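Local coordinates for protein transcriptional regulator (GntR family) (Enterococcus faecalis, PDB 3DDV) that probably regulates transcription as a GntR-family member, its UTRA domain likely binding a small-molecule effector that modulates DNA binding, at residues Q117-E122 with P126-R131; E38-A43 with A101-I106. All coordinates share one frame; numbering follows the deposited sequence.

Contact 1: Q117-E122 with P126-R131; sequences QVSYFE and PFEYVR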
ATOM      1  N   GLN B 117     -16.263  11.556 -12.268  1.00 48.71           N
ATOM      2  CA  GLN B 117     -16.923  11.987 -11.064  1.00 48.56           C
ATOM      3  C   GLN B 117     -18.441  11.857 -11.144  1.00 48.14           C
ATOM      4  O   GLN B 117     -19.003  12.167 -12.169  1.00 48.86           O
ATOM      5  CB  GLN B 117     -16.557  13.419 -10.890  1.00 48.45           C
ATOM      6  CG  GLN B 117     -17.580  14.270 -10.238  1.00 50.00           C
ATOM      7  CD  GLN B 117     -16.980  15.642  -9.896  1.00 49.66           C
ATOM      8  OE1 GLN B 117     -15.803  15.781  -9.514  1.00 49.02           O
ATOM      9  NE2 GLN B 117     -17.780  16.656 -10.095  1.00 52.07           N
ATOM     10  N   VAL B 118     -19.070  11.378 -10.068  1.00 47.34           N
ATOM     11  CA  VAL B 118     -20.513  11.495  -9.850  1.00 46.98           C
ATOM     12  C   VAL B 118     -20.801  12.418  -8.666  1.00 47.59           C
ATOM     13  O   VAL B 118     -20.150  12.309  -7.645  1.00 48.49           O
ATOM     14  CB  VAL B 118     -21.169  10.162  -9.551  1.00 45.57           C
ATOM     15  CG1 VAL B 118     -22.661  10.365  -9.393  1.00 43.48           C
ATOM     16  CG2 VAL B 118     -20.878   9.199 -10.638  1.00 41.77           C
ATOM     17  N   SER B 119     -21.785  13.295  -8.799  1.00 48.06           N
ATOM     18  CA  SER B 119     -22.136  14.223  -7.749  1.00 48.99           C
ATOM     19  C   SER B 119     -23.587  14.030  -7.414  1.00 50.78           C
ATOM     20  O   SER B 119     -24.411  13.710  -8.288  1.00 51.04           O
ATOM     21  CB  SER B 119     -21.950  15.671  -8.194  1.00 49.20           C
ATOM     22  OG  SER B 119     -20.626  15.906  -8.611  1.00 49.66           O
ATOM     23  N   TYR B 120     -23.910  14.259  -6.148  1.00 52.36           N
ATOM     24  CA  TYR B 120     -25.227  13.927  -5.636  1.00 53.81           C
ATOM     25  C   TYR B 120     -25.881  15.087  -4.904  1.00 54.45           C
ATOM     26  O   TYR B 120     -25.206  15.948  -4.344  1.00 54.84           O
ATOM     27  CB  TYR B 120     -25.102  12.756  -4.661  1.00 53.34           C
ATOM     28  CG  TYR B 120     -24.462  11.540  -5.234  1.00 52.23           C
ATOM     29  CD1 TYR B 120     -25.232  10.490  -5.700  1.00 52.04           C
ATOM     30  CD2 TYR B 120     -23.093  11.437  -5.310  1.00 51.06           C
ATOM     31  CE1 TYR B 120     -24.648   9.349  -6.228  1.00 51.37           C
ATOM     32  CE2 TYR B 120     -22.497  10.315  -5.851  1.00 52.14           C
ATOM     33  CZ  TYR B 120     -23.278   9.278  -6.299  1.00 51.73           C
ATOM     34  OH  TYR B 120     -22.684   8.170  -6.833  1.00 53.17           O
ATOM     35  N   PHE B 121     -27.205  15.086  -4.848  1.00 55.53           N
ATOM     36  CA  PHE B 121     -27.867  15.991  -3.928  1.00 56.46           C
ATOM     37  C   PHE B 121     -27.729  15.485  -2.479  1.00 57.56           C
ATOM     38  O   PHE B 121     -27.554  14.269  -2.227  1.00 58.10           O
ATOM     39  CB  PHE B 121     -29.342  16.191  -4.310  1.00 56.48           C
ATOM     40  CG  PHE B 121     -29.527  17.023  -5.547  1.00 55.95           C
ATOM     41  CD1 PHE B 121     -28.717  18.143  -5.790  1.00 57.46           C
ATOM     42  CD2 PHE B 121     -30.498  16.705  -6.471  1.00 55.91           C
ATOM     43  CE1 PHE B 121     -28.897  18.940  -6.936  1.00 56.87           C
ATOM     44  CE2 PHE B 121     -30.681  17.482  -7.615  1.00 56.28           C
ATOM     45  CZ  PHE B 121     -29.887  18.603  -7.846  1.00 56.73           C
ATOM     46  N   GLU B 122     -27.835  16.416  -1.532  1.00 57.96           N
ATOM     47  CA  GLU B 122     -27.950  16.047  -0.125  1.00 58.02           C
ATOM     48  C   GLU B 122     -28.979  14.956   0.068  1.00 58.16           C
ATOM     49  O   GLU B 122     -28.883  14.232   1.024  1.00 58.29           O
ATOM     50  CB  GLU B 122     -28.249  17.257   0.762  1.00 57.75           C
ATOM     51  CG  GLU B 122     -27.052  18.208   0.782  1.00 58.73           C
ATOM     52  CD  GLU B 122     -27.103  19.270   1.866  1.00 59.40           C
ATOM     53  OE1 GLU B 122     -28.231  19.601   2.307  1.00 63.62           O
ATOM     54  OE2 GLU B 122     -26.017  19.784   2.246  1.00 57.35           O
ATOM     55  N   PRO B 126     -28.221  11.348  -7.749  1.00 55.20           N
ATOM     56  CA  PRO B 126     -27.207  11.785  -8.711  1.00 54.19           C
ATOM     57  C   PRO B 126     -27.689  12.928  -9.586  1.00 52.47           C
ATOM     58  O   PRO B 126     -28.839  12.924 -10.039  1.00 52.28           O
ATOM     59  CB  PRO B 126     -27.001  10.563  -9.591  1.00 54.04           C
ATOM     60  CG  PRO B 126     -27.536   9.390  -8.802  1.00 55.27           C
ATOM     61  CD  PRO B 126     -28.557   9.918  -7.871  1.00 55.35           C
ATOM     62  N   PHE B 127     -26.820  13.889  -9.851  1.00 50.79           N
ATOM     63  CA  PHE B 127     -27.178  14.897 -10.797  1.00 49.66           C
ATOM     64  C   PHE B 127     -26.116  15.165 -11.848  1.00 49.26           C
ATOM     65  O   PHE B 127     -26.296  16.026 -12.688  1.00 50.61           O
ATOM     66  CB  PHE B 127     -27.601  16.167 -10.059  1.00 49.45           C
ATOM     67  CG  PHE B 127     -26.483  16.902  -9.422  1.00 49.09           C
ATOM     68  CD1 PHE B 127     -25.757  17.834 -10.145  1.00 49.51           C
ATOM     69  CD2 PHE B 127     -26.167  16.696  -8.085  1.00 48.80           C
ATOM     70  CE1 PHE B 127     -24.712  18.536  -9.552  1.00 50.25           C
ATOM     71  CE2 PHE B 127     -25.131  17.384  -7.489  1.00 49.82           C
ATOM     72  CZ  PHE B 127     -24.384  18.309  -8.215  1.00 49.75           C
ATOM     73  N   GLU B 128     -25.047  14.403 -11.866  1.00 48.37           N
ATOM     74  CA  GLU B 128     -23.931  14.739 -12.705  1.00 48.59           C
ATOM     75  C   GLU B 128     -23.071  13.495 -12.886  1.00 48.49           C
ATOM     76  O   GLU B 128     -22.772  12.804 -11.902  1.00 48.17           O
ATOM     77  CB  GLU B 128     -23.130  15.783 -11.963  1.00 48.53           C
ATOM     78  CG  GLU B 128     -22.543  16.777 -12.817  1.00 50.32           C
ATOM     79  CD  GLU B 128     -21.621  17.797 -12.084  1.00 50.97           C
ATOM     80  OE1 GLU B 128     -20.986  17.489 -11.001  1.00 48.10           O
ATOM     81  OE2 GLU B 128     -21.511  18.906 -12.695  1.00 55.33           O
ATOM     82  N   TYR B 129     -22.667  13.186 -14.112  1.00 47.88           N
ATOM     83  CA  TYR B 129     -21.616  12.190 -14.317  1.00 47.72           C
ATOM     84  C   TYR B 129     -20.609  12.833 -15.235  1.00 47.18           C
ATOM     85  O   TYR B 129     -20.886  13.115 -16.376  1.00 47.44           O
ATOM     86  CB  TYR B 129     -22.200  10.936 -14.955  1.00 47.75           C
ATOM     87  CG  TYR B 129     -21.174   9.909 -15.326  1.00 47.52           C
ATOM     88  CD1 TYR B 129     -20.066   9.706 -14.543  1.00 46.95           C
ATOM     89  CD2 TYR B 129     -21.334   9.110 -16.440  1.00 46.25           C
ATOM     90  CE1 TYR B 129     -19.126   8.754 -14.864  1.00 46.77           C
ATOM     91  CE2 TYR B 129     -20.398   8.124 -16.754  1.00 46.54           C
ATOM     92  CZ  TYR B 129     -19.290   7.973 -15.959  1.00 47.90           C
ATOM     93  OH  TYR B 129     -18.325   7.044 -16.255  1.00 49.08           O
ATOM     94  N   VAL B 130     -19.442  13.124 -14.730  1.00 47.14           N
ATOM     95  CA  VAL B 130     -18.545  14.032 -15.438  1.00 46.73           C
ATOM     96  C   VAL B 130     -17.237  13.322 -15.643  1.00 47.65           C
ATOM     97  O   VAL B 130     -16.735  12.637 -14.744  1.00 48.37           O
ATOM     98  CB  VAL B 130     -18.369  15.393 -14.669  1.00 46.73           C
ATOM     99  CG1 VAL B 130     -17.531  16.381 -15.474  1.00 42.42           C
ATOM    100  CG2 VAL B 130     -19.754  15.980 -14.336  1.00 43.30           C
ATOM    101  N   ARG B 131     -16.714  13.410 -16.851  1.00 48.01           N
ATOM    102  CA  ARG B 131     -15.555  12.597 -17.197  1.00 48.71           C
ATOM    103  C   ARG B 131     -14.628  13.549 -17.903  1.00 48.75           C
ATOM    104  O   ARG B 131     -14.944  14.057 -19.005  1.00 48.68           O
ATOM    105  CB  ARG B 131     -15.962  11.457 -18.104  1.00 48.30           C
ATOM    106  CG  ARG B 131     -17.032  10.561 -17.475  1.00 50.13           C
ATOM    107  CD  ARG B 131     -18.020  10.049 -18.490  1.00 49.77           C
ATOM    108  NE  ARG B 131     -19.183  10.896 -18.550  1.00 50.32           N
ATOM    109  CZ  ARG B 131     -20.193  10.710 -19.398  1.00 49.41           C
ATOM    110  NH1 ARG B 131     -20.184   9.756 -20.294  1.00 49.10           N
ATOM    111  NH2 ARG B 131     -21.213  11.519 -19.373  1.00 51.37           N
TER

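Contact 2: E38-A43 with A101-I106; sequences ERIRFA and AEYLEI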
ATOM      1  N   GLU B  38     -20.161  18.303 -24.083  1.00 51.66           N
ATOM      2  CA  GLU B  38     -18.725  18.104 -24.220  1.00 52.46           C
ATOM      3  C   GLU B  38     -18.112  19.461 -24.317  1.00 53.53           C
ATOM      4  O   GLU B  38     -18.660  20.322 -25.006  1.00 53.65           O
ATOM      5  CB  GLU B  38     -18.413  17.387 -25.506  1.00 52.43           C
ATOM      6  CG  GLU B  38     -18.685  15.942 -25.421  1.00 54.18           C
ATOM      7  CD  GLU B  38     -18.555  15.226 -26.725  1.00 54.07           C
ATOM      8  OE1 GLU B  38     -18.156  15.829 -27.749  1.00 55.92           O
ATOM      9  OE2 GLU B  38     -18.880  14.041 -26.702  1.00 57.93           O
ATOM     10  N   ARG B  39     -16.957  19.641 -23.703  1.00 54.36           N
ATOM     11  CA  ARG B  39     -16.446  20.972 -23.491  1.00 56.22           C
ATOM     12  C   ARG B  39     -14.917  20.958 -23.360  1.00 55.31           C
ATOM     13  O   ARG B  39     -14.375  20.090 -22.708  1.00 54.64           O
ATOM     14  CB  ARG B  39     -17.116  21.456 -22.215  1.00 56.60           C
ATOM     15  CG  ARG B  39     -16.837  22.843 -21.790  1.00 59.42           C
ATOM     16  CD  ARG B  39     -16.473  22.920 -20.270  1.00 61.15           C
ATOM     17  NE  ARG B  39     -17.613  22.664 -19.374  1.00 64.98           N
ATOM     18  CZ  ARG B  39     -18.553  23.563 -19.056  1.00 66.66           C
ATOM     19  NH1 ARG B  39     -18.532  24.803 -19.553  1.00 63.65           N
ATOM     20  NH2 ARG B  39     -19.536  23.200 -18.231  1.00 68.83           N
ATOM     21  N   ILE B  40     -14.243  21.888 -24.036  1.00 55.53           N
ATOM     22  CA  ILE B  40     -12.793  22.154 -23.857  1.00 55.67           C
ATOM     23  C   ILE B  40     -12.599  23.467 -23.073  1.00 55.60           C
ATOM     24  O   ILE B  40     -13.264  24.443 -23.346  1.00 54.08           O
ATOM     25  CB  ILE B  40     -12.066  22.265 -25.220  1.00 55.53           C
ATOM     26  CG1 ILE B  40     -12.460  21.099 -26.131  1.00 54.13           C
ATOM     27  CG2 ILE B  40     -10.589  22.278 -25.015  1.00 55.36           C
ATOM     28  CD1 ILE B  40     -11.851  21.126 -27.482  1.00 53.68           C
ATOM     29  N   ARG B  41     -11.709  23.459 -22.087  1.00 57.05           N
ATOM     30  CA  ARG B  41     -11.292  24.676 -21.348  1.00 58.60           C
ATOM     31  C   ARG B  41      -9.830  24.973 -21.621  1.00 58.53           C
ATOM     32  O   ARG B  41      -9.012  24.071 -21.816  1.00 57.81           O
ATOM     33  CB  ARG B  41     -11.499  24.537 -19.832  1.00 58.57           C
ATOM     34  CG  ARG B  41     -12.936  24.095 -19.485  1.00 61.65           C
ATOM     35  CD  ARG B  41     -13.268  24.027 -17.960  1.00 62.04           C
ATOM     36  NE  ARG B  41     -13.712  25.351 -17.509  1.00 66.00           N
ATOM     37  CZ  ARG B  41     -14.978  25.765 -17.343  1.00 65.44           C
ATOM     38  NH1 ARG B  41     -16.036  24.954 -17.501  1.00 64.96           N
ATOM     39  NH2 ARG B  41     -15.177  27.026 -16.986  1.00 64.12           N
ATOM     40  N   PHE B  42      -9.535  26.265 -21.613  1.00 59.74           N
ATOM     41  CA  PHE B  42      -8.242  26.829 -22.020  1.00 60.45           C
ATOM     42  C   PHE B  42      -7.692  27.652 -20.877  1.00 60.81           C
ATOM     43  O   PHE B  42      -8.457  28.251 -20.161  1.00 61.17           O
ATOM     44  CB  PHE B  42      -8.446  27.763 -23.238  1.00 60.37           C
ATOM     45  CG  PHE B  42      -9.037  27.070 -24.443  1.00 60.19           C
ATOM     46  CD1 PHE B  42      -8.216  26.463 -25.386  1.00 59.24           C
ATOM     47  CD2 PHE B  42     -10.409  26.991 -24.607  1.00 59.82           C
ATOM     48  CE1 PHE B  42      -8.747  25.807 -26.480  1.00 59.71           C
ATOM     49  CE2 PHE B  42     -10.950  26.338 -25.702  1.00 60.33           C
ATOM     50  CZ  PHE B  42     -10.112  25.738 -26.641  1.00 60.00           C
ATOM     51  N   ALA B  43      -6.376  27.654 -20.696  1.00 61.79           N
ATOM     52  CA  ALA B  43      -5.677  28.678 -19.912  1.00 62.22           C
ATOM     53  C   ALA B  43      -4.699  29.324 -20.890  1.00 63.17           C
ATOM     54  O   ALA B  43      -3.979  28.625 -21.636  1.00 63.19           O
ATOM     55  CB  ALA B  43      -4.932  28.090 -18.695  1.00 61.58           C
ATOM     56  N   ALA B 101      -6.464  13.993 -28.592  1.00 61.83           N
ATOM     57  CA  ALA B 101      -5.263  14.680 -29.012  1.00 62.17           C
ATOM     58  C   ALA B 101      -5.621  15.918 -29.862  1.00 62.19           C
ATOM     59  O   ALA B 101      -5.133  17.030 -29.568  1.00 60.67           O
ATOM     60  CB  ALA B 101      -4.376  13.745 -29.767  1.00 61.70           C
ATOM     61  N   GLU B 102      -6.480  15.732 -30.883  1.00 62.42           N
ATOM     62  CA  GLU B 102      -6.885  16.859 -31.739  1.00 63.31           C
ATOM     63  C   GLU B 102      -7.440  17.945 -30.876  1.00 62.80           C
ATOM     64  O   GLU B 102      -7.022  19.073 -30.989  1.00 62.23           O
ATOM     65  CB  GLU B 102      -7.979  16.534 -32.736  1.00 63.78           C
ATOM     66  CG  GLU B 102      -7.742  15.372 -33.731  1.00 66.53           C
ATOM     67  CD  GLU B 102      -8.960  15.195 -34.680  1.00 66.96           C
ATOM     68  OE1 GLU B 102      -9.483  16.272 -35.130  1.00 71.08           O
ATOM     69  OE2 GLU B 102      -9.386  14.019 -34.950  1.00 68.24           O
ATOM     70  N   TYR B 103      -8.387  17.594 -30.005  1.00 62.90           N
ATOM     71  CA  TYR B 103      -9.035  18.590 -29.122  1.00 62.73           C
ATOM     72  C   TYR B 103      -8.087  19.300 -28.159  1.00 62.42           C
ATOM     73  O   TYR B 103      -8.241  20.480 -27.872  1.00 62.16           O
ATOM     74  CB  TYR B 103     -10.091  17.936 -28.243  1.00 62.49           C
ATOM     75  CG  TYR B 103     -11.337  17.450 -28.920  1.00 62.53           C
ATOM     76  CD1 TYR B 103     -11.966  18.200 -29.921  1.00 63.11           C
ATOM     77  CD2 TYR B 103     -11.948  16.267 -28.499  1.00 61.89           C
ATOM     78  CE1 TYR B 103     -13.135  17.753 -30.529  1.00 61.14           C
ATOM     79  CE2 TYR B 103     -13.099  15.818 -29.095  1.00 62.30           C
ATOM     80  CZ  TYR B 103     -13.681  16.576 -30.101  1.00 62.08           C
ATOM     81  OH  TYR B 103     -14.820  16.127 -30.656  1.00 63.69           O
ATOM     82  N   LEU B 104      -7.150  18.566 -27.592  1.00 62.63           N
ATOM     83  CA  LEU B 104      -6.275  19.172 -26.604  1.00 62.76           C
ATOM     84  C   LEU B 104      -4.985  19.681 -27.235  1.00 62.85           C
ATOM     85  O   LEU B 104      -4.162  20.269 -26.574  1.00 62.42           O
ATOM     86  CB  LEU B 104      -6.024  18.186 -25.472  1.00 62.29           C
ATOM     87  CG  LEU B 104      -7.220  17.969 -24.543  1.00 60.70           C
ATOM     88  CD1 LEU B 104      -6.890  16.935 -23.519  1.00 59.52           C
ATOM     89  CD2 LEU B 104      -7.566  19.238 -23.826  1.00 61.29           C
ATOM     90  N   GLU B 105      -4.832  19.498 -28.540  1.00 63.87           N
ATOM     91  CA  GLU B 105      -3.663  20.020 -29.243  1.00 64.37           C
ATOM     92  C   GLU B 105      -2.429  19.405 -28.635  1.00 64.54           C
ATOM     93  O   GLU B 105      -1.569  20.125 -28.144  1.00 63.71           O
ATOM     94  CB  GLU B 105      -3.580  21.544 -29.131  1.00 64.45           C
ATOM     95  CG  GLU B 105      -4.910  22.192 -29.305  1.00 64.99           C
ATOM     96  CD  GLU B 105      -4.833  23.602 -29.784  1.00 65.13           C
ATOM     97  OE1 GLU B 105      -4.193  24.472 -29.159  1.00 68.92           O
ATOM     98  OE2 GLU B 105      -5.457  23.850 -30.805  1.00 67.31           O
ATOM     99  N   ILE B 106      -2.397  18.070 -28.645  1.00 64.94           N
ATOM    100  CA  ILE B 106      -1.255  17.280 -28.206  1.00 65.25           C
ATOM    101  C   ILE B 106      -1.262  16.085 -29.134  1.00 65.80           C
ATOM    102  O   ILE B 106      -2.067  16.077 -30.077  1.00 65.53           O
ATOM    103  CB  ILE B 106      -1.375  16.876 -26.713  1.00 65.36           C
ATOM    104  CG1 ILE B 106      -2.601  15.970 -26.490  1.00 65.59           C
ATOM    105  CG2 ILE B 106      -1.429  18.136 -25.830  1.00 63.53           C
ATOM    106  CD1 ILE B 106      -2.936  15.753 -25.041  1.00 64.73           C
TER

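Contact 1: Q117-E122 with P126-R131
Phe-121 and Phe-127 form an offset stack, planes 15° apart and centroids 4.8 Å from each other. CD2 of Phe-127 stands over one face of Phe-121, displaced toward the rim and 3.7 Å from CE1 of Phe-121; CB of Phe-127 adds a CH-pi contact over the Phe-121 ring. CG of Phe-127 stands between its own backbone N and carbonyl carbon (chi1 72°), which brings the ring's edge to the Tyr-120–Phe-121 peptide, C and N in its plane. Around this pair, His-82 also stacks on Phe-121, and Tyr-73 and Leu-76 of helix 72-80 touch Phe-127. On the Tyr-129 ring, Arg-131 NE sits above one face near the rim, while the carbonyl O of Gln-117 meets an edge. CE1 of Tyr-120 touches CG of Pro-126 at 3.9 Å.

The polar side chains gather on Glu-128 OE1. Ser-119 OG gives Glu-128 OE1 a hydrogen bond of 2.9 Å, arriving nearly end-on to the C-O bond. Tyr-73 OH makes a second, and a weak one runs from Gln-117 NE2 to Glu-128 OE1 at 3.4 Å. Three partners thus converge on one buried carboxylate oxygen, and would probably stabilise its negative charge.

Backbone bonds join Gln-117 and Val-130 in both directions, and Phe-127 N gives one to Ser-119 O at 2.9 Å. Between Val-118/Tyr-129 and Tyr-120/Pro-126, Ser-119 faces two residues, Phe-127 and Glu-128: a beta bulge in the antiparallel hairpin 111-121/126-135 of the UTRA domain's sheet.

Contact 2: E38-A43 with A101-I106
Ile-40 extends its CD1 methyl over the base of the Tyr-103 side chain, 3.7 Å from CB of Tyr-103 and 3.8 Å from its CD1, approaching the ring obliquely. This is helix-on-sheet packing: the C-terminal end of helix 98-104 rests against strand 34-43 of the antiparallel UTRA sheet. CD1 of Ile-40 also lies 3.7 Å from the carbonyl O of Tyr-103, so the methyl touches both the last turn's backbone and the base of the ring. CG1 of Ile-40 is anti to its carbonyl carbon (chi1 -48°), and with chi2 extended at 178° CD1 becomes the foremost atom on the helix side. The two side chains meet at about a right angle; no hydrogen bond joins the segments, and the contact rests on van der Waals packing.

Beyond the base, the Tyr-103 ring lies almost parallel to that of Phe-50 on strand 46-56, so two neighbouring strands receive the helix, while Val-11 of strand 8-16 and Pro-47 of strand 46-56, the strands flanking 34-43, also touch Ile-40.

The helix ends here in a Schellman motif. Glu-105 is the first residue to leave helical geometry, with a positive phi of 60°, and Ile-106 N reaches back to Ala-101 O at 3.1 Å; the bonds of Glu-105 N into the last turn are weak. Arg-138 takes up the terminal carbonyl of Leu-104 through its NH1. The Leu-104 side chain packs on Ile-112 of strand 111-121, yet one of its methyls also approaches strand 34-43 in a loose contact: CD2 of Leu-104 lies 4.4 Å from CG2 of Ile-40.

In the fold
From the N terminus, strand 8-16 and helix 20-26 precede strand 34-43, the first half of contact 2. The chain then runs through strand 46-56, two helices and strand 84-95 before helix 98-104 returns to it, closing a loop of 57 intervening residues. Strand 111-121 is the next element, and contact 1 closes the short hairpin loop 122-125 onto strand 126-135. The contacts are therefore in series, neither nested nor crossed. The centres of contact 1 and contact 2 are about 22 Å apart, on opposite sides of the chain's centre. Contact 1 joins neighbouring strands within the sheet; contact 2 ties a helix to another strand of it.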